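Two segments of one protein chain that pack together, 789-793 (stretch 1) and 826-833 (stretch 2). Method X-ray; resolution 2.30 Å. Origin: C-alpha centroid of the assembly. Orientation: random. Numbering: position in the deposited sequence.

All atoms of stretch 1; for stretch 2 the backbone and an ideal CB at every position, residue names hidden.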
# COMPACT_ATOMS: atom_id res chain seq x y z
N TYR A 789 14.84 25.96 -14.95
CA TYR A 789 14.10 25.14 -14.01
C TYR A 789 12.61 25.47 -14.05
O TYR A 789 11.76 24.57 -13.95
CB TYR A 789 14.65 25.32 -12.59
CG TYR A 789 14.09 24.33 -11.60
CD1 TYR A 789 14.51 23.00 -11.60
CD2 TYR A 789 13.13 24.71 -10.67
CE1 TYR A 789 14.00 22.09 -10.70
CE2 TYR A 789 12.61 23.80 -9.77
CZ TYR A 789 13.05 22.49 -9.79
OH TYR A 789 12.54 21.58 -8.89
N GLN A 790 12.26 26.74 -14.20
CA GLN A 790 10.87 27.14 -14.41
C GLN A 790 10.84 28.55 -14.98
O GLN A 790 11.58 29.42 -14.53
CB GLN A 790 10.07 27.07 -13.10
CG GLN A 790 10.73 27.77 -11.93
CD GLN A 790 9.97 27.56 -10.64
OE1 GLN A 790 8.85 27.04 -10.63
NE2 GLN A 790 10.57 27.97 -9.52
N ASN A 791 9.98 28.75 -15.98
CA ASN A 791 9.86 30.04 -16.65
C ASN A 791 9.21 31.10 -15.77
O ASN A 791 9.12 32.25 -16.20
CB ASN A 791 9.05 29.88 -17.93
CG ASN A 791 9.70 28.94 -18.93
OD1 ASN A 791 10.90 29.04 -19.19
ND2 ASN A 791 8.92 28.02 -19.48
N LEU A 792 8.78 30.75 -14.56
CA LEU A 792 8.12 31.70 -13.67
C LEU A 792 8.44 31.32 -12.23
O LEU A 792 8.41 30.14 -11.88
CB LEU A 792 6.61 31.70 -13.92
CG LEU A 792 5.71 32.63 -13.09
CD1 LEU A 792 4.47 32.98 -13.90
CD2 LEU A 792 5.31 31.99 -11.77
N TYR A 793 8.74 32.32 -11.41
CA TYR A 793 8.92 32.12 -9.98
C TYR A 793 8.36 33.33 -9.25
O TYR A 793 8.30 34.43 -9.79
CB TYR A 793 10.39 31.88 -9.60
CG TYR A 793 11.31 33.06 -9.81
CD1 TYR A 793 11.51 33.99 -8.80
CD2 TYR A 793 12.00 33.22 -11.00
CE1 TYR A 793 12.36 35.07 -8.98
CE2 TYR A 793 12.86 34.29 -11.19
CZ TYR A 793 13.03 35.22 -10.18
OH TYR A 793 13.88 36.30 -10.35
N UNK A 826 -2.56 32.61 -17.34
CA UNK A 826 -2.36 31.20 -17.63
C UNK A 826 -1.00 30.72 -17.16
O UNK A 826 -0.87 29.60 -16.66
CB UNK A 826 -2.52 30.94 -19.13
N UNK A 827 0.03 31.55 -17.31
CA UNK A 827 1.37 31.16 -16.89
C UNK A 827 1.44 30.93 -15.38
O UNK A 827 2.03 29.95 -14.92
CB UNK A 827 2.38 32.23 -17.31
N UNK A 828 0.83 31.83 -14.60
CA UNK A 828 0.77 31.62 -13.15
C UNK A 828 0.06 30.31 -12.82
O UNK A 828 0.54 29.51 -12.01
CB UNK A 828 0.06 32.79 -12.47
N UNK A 829 -1.10 30.08 -13.45
CA UNK A 829 -1.85 28.85 -13.18
C UNK A 829 -1.00 27.62 -13.46
O UNK A 829 -1.09 26.62 -12.73
CB UNK A 829 -3.13 28.81 -14.02
N UNK A 830 -0.17 27.67 -14.50
CA UNK A 830 0.66 26.54 -14.89
C UNK A 830 2.09 26.66 -14.35
O UNK A 830 2.98 25.93 -14.81
CB UNK A 830 0.69 26.42 -16.41
N UNK A 831 2.32 27.55 -13.39
CA UNK A 831 3.64 27.72 -12.77
C UNK A 831 4.72 27.91 -13.83
O UNK A 831 5.85 27.45 -13.69
CB UNK A 831 3.98 26.52 -11.89
N UNK A 832 4.36 28.61 -14.92
CA UNK A 832 5.31 28.98 -15.94
C UNK A 832 5.42 28.02 -17.11
O UNK A 832 6.07 28.36 -18.11
CB UNK A 832 6.69 29.14 -15.30
N UNK A 833 4.82 26.84 -17.02
CA UNK A 833 4.90 25.88 -18.12
C UNK A 833 4.07 26.38 -19.30
O UNK A 833 2.88 26.67 -19.14
CB UNK A 833 4.42 24.50 -17.67

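Stretch 2 runs as the last turn of a helix through position 829 and then folds into a tight turn, and it meets stretch 1 mainly through Leu792, whose side chain reaches toward the helix end.

Position 826 has nothing of stretch 1 within 5.5 Å of its ideal CB, so the contact sets no preference. The deposited residue is Asp826; its backbone O accepts a helical hydrogen bond from the N of position 830.

Position 827 is different. Its CA-to-CB bond points toward stretch 1, and the ideal CB lies 4.1 Å from CD1 of Leu792. Stretch 1 offers a methyl group here, so an apolar side chain such as leucine, isoleucine, valine or methionine would suit. The residue is Leu827, in the m, t rotamer, and its CB makes the apolar contact with that methyl.

At 828 the bond points sideways, with the ideal CB 4.6 Å from Leu792 CD1. A side chain whose first carbons are apolar could lie beside the methyl, and a long one could continue past it; Leu, Met, Gln, Arg or Lys are all reasonable. Lys828 is found. Its CG comes within 4.1 Å of Leu792 CD1, while the extended chain leads its amine away to a partner elsewhere in the structure.

Positions 829 and 830 are out of reach of stretch 1, which therefore leaves their side chains open. They are Tyr829 and Tyr830, the latter being the first residue to leave helical angles and the start of a type I' turn ending at 833.

Position 831 has phi/psi of 51/36, a left-handed conformation that Gly, Asn and Asp tolerate better than most residues. Its bond points sideways, with the ideal CB 5.1 Å from Gln790 OE1, so a small polar side chain has room. Asp831 fits the turn, and its backbone O accepts a 2.7 Å hydrogen bond from water 1 (O), which in turn accepts one from Asn791 N at 3.0 Å.

Position 832 allows essentially one answer. An ideal CB would sit 2.7 Å from Leu792 N, a clash, and 3.2 Å from Asn791 C; phi/psi of 93/-10 would also jam it against the preceding carbonyl O. Gly832 lets the backbones close in: its CA lies 3.6 Å from Leu792 CB, and its O accepts a 3.2 Å hydrogen bond from Asn791 ND2.

Position 833 points away, so stretch 1 makes no demand. Ser833 closes the turn, its N bonding to Tyr830 O at 3.0 Å.

Stretch 2, residues 826-833: DLKYYDGS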
# COMPACT_ATOMS: atom_id res chain seq x y z
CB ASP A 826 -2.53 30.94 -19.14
CG ASP A 826 -3.98 30.91 -19.57
OD1 ASP A 826 -4.86 30.67 -18.71
OD2 ASP A 826 -4.25 31.12 -20.78
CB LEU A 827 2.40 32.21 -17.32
CG LEU A 827 2.71 32.23 -18.81
CD1 LEU A 827 3.54 33.45 -19.17
CD2 LEU A 827 3.44 30.96 -19.23
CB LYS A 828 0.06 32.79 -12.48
CG LYS A 828 0.76 34.12 -12.64
CD LYS A 828 0.03 35.20 -11.87
CE LYS A 828 0.63 36.57 -12.11
NZ LYS A 828 -0.16 37.63 -11.44
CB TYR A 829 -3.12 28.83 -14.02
CG TYR A 829 -3.98 27.60 -13.80
CD1 TYR A 829 -4.86 27.53 -12.73
CD2 TYR A 829 -3.90 26.51 -14.66
CE1 TYR A 829 -5.65 26.41 -12.52
CE2 TYR A 829 -4.68 25.38 -14.46
CZ TYR A 829 -5.55 25.34 -13.39
OH TYR A 829 -6.33 24.22 -13.18
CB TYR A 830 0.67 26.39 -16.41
CG TYR A 830 -0.64 25.91 -16.97
CD1 TYR A 830 -1.05 24.59 -16.80
CD2 TYR A 830 -1.48 26.76 -17.68
CE1 TYR A 830 -2.25 24.13 -17.31
CE2 TYR A 830 -2.69 26.31 -18.19
CZ TYR A 830 -3.07 25.00 -18.00
OH TYR A 830 -4.26 24.54 -18.51
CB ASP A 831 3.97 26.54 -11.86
CG ASP A 831 2.91 26.31 -10.80
OD1 ASP A 831 2.77 27.16 -9.89
OD2 ASP A 831 2.22 25.27 -10.86
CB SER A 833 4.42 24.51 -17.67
OG SER A 833 4.48 23.58 -18.73
O HOH W 1 7.75 26.80 -15.52
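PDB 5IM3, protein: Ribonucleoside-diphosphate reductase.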